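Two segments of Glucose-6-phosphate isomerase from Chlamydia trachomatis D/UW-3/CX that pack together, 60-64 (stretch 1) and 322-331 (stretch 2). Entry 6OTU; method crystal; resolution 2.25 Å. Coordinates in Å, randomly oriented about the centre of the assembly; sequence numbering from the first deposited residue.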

# COMPACT_ATOMS: atom_id res chain seq x y z
N THR A 60 3.88 16.50 -18.27
CA THR A 60 3.31 15.19 -18.56
C THR A 60 1.89 15.01 -18.00
O THR A 60 1.40 13.89 -17.93
N GLU A 61 1.23 16.10 -17.59
CA GLU A 61 -0.21 16.11 -17.34
C GLU A 61 -0.93 16.58 -18.60
O GLU A 61 -0.37 17.35 -19.39
N ARG A 62 -2.16 16.11 -18.78
CA ARG A 62 -2.95 16.45 -19.97
C ARG A 62 -3.62 17.81 -19.79
O ARG A 62 -4.84 17.95 -19.70
N VAL A 63 -2.78 18.84 -19.73
CA VAL A 63 -3.23 20.22 -19.55
C VAL A 63 -2.48 21.12 -20.51
O VAL A 63 -1.31 20.89 -20.83
N ASP A 64 -3.18 22.14 -21.02
CA ASP A 64 -2.59 23.20 -21.84
C ASP A 64 -2.97 24.54 -21.21
O ASP A 64 -3.63 24.60 -20.17
N VAL A 322 -7.93 17.78 -9.25
CA VAL A 322 -9.34 18.01 -9.57
C VAL A 322 -9.58 17.83 -11.07
O VAL A 322 -10.59 17.25 -11.48
N TRP A 323 -8.64 18.31 -11.89
CA TRP A 323 -8.69 18.06 -13.34
C TRP A 323 -8.74 16.57 -13.63
O TRP A 323 -9.63 16.10 -14.35
N ASN A 324 -7.81 15.81 -13.06
CA ASN A 324 -7.80 14.37 -13.31
C ASN A 324 -9.04 13.69 -12.73
O ASN A 324 -9.65 12.84 -13.39
N ARG A 325 -9.43 14.04 -11.51
CA ARG A 325 -10.49 13.30 -10.84
C ARG A 325 -11.87 13.63 -11.40
O ARG A 325 -12.59 12.73 -11.86
N ASN A 326 -12.25 14.90 -11.38
CA ASN A 326 -13.60 15.31 -11.79
C ASN A 326 -13.72 15.59 -13.28
O ASN A 326 -14.77 15.34 -13.87
N LEU A 327 -12.69 16.12 -13.92
CA LEU A 327 -12.91 16.48 -15.32
C LEU A 327 -12.58 15.36 -16.28
O LEU A 327 -13.33 15.15 -17.23
N LEU A 328 -11.50 14.61 -16.04
CA LEU A 328 -11.13 13.48 -16.89
C LEU A 328 -11.70 12.16 -16.39
O LEU A 328 -11.73 11.19 -17.15
N GLY A 329 -12.11 12.12 -15.12
CA GLY A 329 -12.81 10.98 -14.57
C GLY A 329 -11.97 9.86 -14.01
O GLY A 329 -12.49 8.75 -13.84
N TYR A 330 -10.70 10.09 -13.69
CA TYR A 330 -9.89 8.99 -13.18
C TYR A 330 -10.15 8.82 -11.69
O TYR A 330 -9.96 9.77 -10.93
N PRO A 331 -10.58 7.64 -11.23
CA PRO A 331 -10.98 7.48 -9.82
C PRO A 331 -9.84 7.22 -8.84
O PRO A 331 -10.12 7.11 -7.63

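How does the contact begin along stretch 1? Thr60, with chi1 p, stays out of reach, and Glu61 makes the first touch. Its CA-to-CB bond points toward stretch 2, and chi1 and chi2, both m, carry the carboxylate to Asn324. Asn324 starts sideways, but its m rotamer brings the amide nearer, so that Asn324 ND2 donates a hydrogen bond to Glu61 OE1 at 3.1 Å. A water ties this pair further: it donates to Glu61 OE1 (2.9 Å) and to Asn324 OD1 (2.8 Å) and accepts from Arg62 N (2.8 Å), so both ends of the Asn324 amide are used.

What does Arg62 add? It gives up more surface to the other stretch than any other residue here. From a CB pointing toward stretch 2, the side chain runs m, t, p, with chi4 at 180°. Near its base, Arg62 CB lies 4.4 Å from Leu328 CD1. At its tip, Arg62 NH1 is 4.1 Å from Tyr330 OH, which sits at the guanidinium edge, near its plane. A second water spans that gap, accepting from Arg62 NH1 at 2.7 Å and lying 2.6 Å from Tyr330 OH. Arg62 NE and NH2 are satisfied elsewhere in the structure.

How is the Trp323 indole held? The Trp323 CA-to-CB bond points toward stretch 1, and chi1 is t with chi2 at -110°. Trp323 NE1 donates a short but weak hydrogen bond to Arg62 O (2.8 Å); the 125° angle at the hydrogen is far from linear. Val63, sideways with chi1 m, lays a methyl over one ring face: Val63 CG1 is 3.4 Å from Trp323 NE1 and 3.5 Å from Trp323 CD1, a CH-pi contact.

Where does the contact end? Asp64, with chi1 p, does not touch stretch 2; its side chain instead caps a helix beginning just beyond stretch 1.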

# COMPACT_ATOMS: atom_id res chain seq x y z
CB THR A 60 4.23 14.09 -18.03
OG1 THR A 60 4.58 14.38 -16.66
CG2 THR A 60 5.52 14.02 -18.86
CB GLU A 61 -0.58 17.04 -16.18
CG GLU A 61 0.08 16.74 -14.85
CD GLU A 61 -0.67 15.72 -14.03
OE1 GLU A 61 -1.72 15.23 -14.50
OE2 GLU A 61 -0.19 15.39 -12.92
CB ARG A 62 -3.98 15.36 -20.25
CG ARG A 62 -3.38 14.00 -20.54
CD ARG A 62 -4.41 13.03 -21.13
NE ARG A 62 -4.70 13.31 -22.53
CZ ARG A 62 -5.55 12.60 -23.26
NH1 ARG A 62 -6.21 11.59 -22.70
NH2 ARG A 62 -5.76 12.91 -24.54
CB VAL A 63 -3.05 20.69 -18.08
CG1 VAL A 63 -4.00 19.93 -17.16
CG2 VAL A 63 -1.60 20.52 -17.63
CB ASP A 64 -3.06 23.10 -23.30
CG ASP A 64 -4.59 23.06 -23.44
OD1 ASP A 64 -5.29 23.44 -22.48
OD2 ASP A 64 -5.10 22.68 -24.52
CB VAL A 322 -9.76 19.42 -9.10
CG1 VAL A 322 -11.04 19.88 -9.78
CG2 VAL A 322 -9.86 19.49 -7.58
CB TRP A 323 -7.50 18.71 -14.03
CG TRP A 323 -7.33 18.40 -15.50
CD1 TRP A 323 -6.34 17.63 -16.06
CD2 TRP A 323 -8.12 18.89 -16.60
NE1 TRP A 323 -6.48 17.60 -17.42
CE2 TRP A 323 -7.56 18.36 -17.78
CE3 TRP A 323 -9.25 19.71 -16.69
CZ2 TRP A 323 -8.11 18.61 -19.05
CZ3 TRP A 323 -9.79 19.97 -17.96
CH2 TRP A 323 -9.21 19.42 -19.12
CB ASN A 324 -6.53 13.76 -12.72
CG ASN A 324 -5.30 13.98 -13.60
OD1 ASN A 324 -5.41 14.07 -14.83
ND2 ASN A 324 -4.14 14.08 -12.98
CB ARG A 325 -10.45 13.56 -9.33
CG ARG A 325 -11.64 13.01 -8.53
CD ARG A 325 -11.74 11.49 -8.57
NE ARG A 325 -12.38 11.00 -7.36
CZ ARG A 325 -13.28 10.02 -7.30
NH1 ARG A 325 -13.69 9.38 -8.39
NH2 ARG A 325 -13.78 9.67 -6.12
CB ASN A 326 -14.04 16.57 -11.02
CG ASN A 326 -13.86 16.43 -9.50
OD1 ASN A 326 -12.96 17.05 -8.90
ND2 ASN A 326 -14.72 15.62 -8.88
CB LEU A 327 -12.11 17.74 -15.65
CG LEU A 327 -12.99 18.81 -14.98
CD1 LEU A 327 -12.20 20.01 -14.56
CD2 LEU A 327 -14.14 19.19 -15.90
CB LEU A 328 -9.61 13.36 -17.00
CG LEU A 328 -8.93 14.54 -17.68
CD1 LEU A 328 -7.50 14.15 -17.99
CD2 LEU A 328 -9.69 14.99 -18.93
CB TYR A 330 -8.41 9.23 -13.46
CG TYR A 330 -8.09 9.59 -14.91
CD1 TYR A 330 -8.64 8.87 -15.97
CD2 TYR A 330 -7.23 10.66 -15.22
CE1 TYR A 330 -8.35 9.20 -17.30
CE2 TYR A 330 -6.92 10.99 -16.54
CZ TYR A 330 -7.49 10.26 -17.57
OH TYR A 330 -7.20 10.59 -18.86
CB PRO A 331 -11.94 6.28 -9.88
CG PRO A 331 -11.42 5.45 -11.04
CD PRO A 331 -10.82 6.43 -12.03
O HOH W 1 -3.73 15.43 -16.55
O HOH W 2 -5.76 9.76 -20.80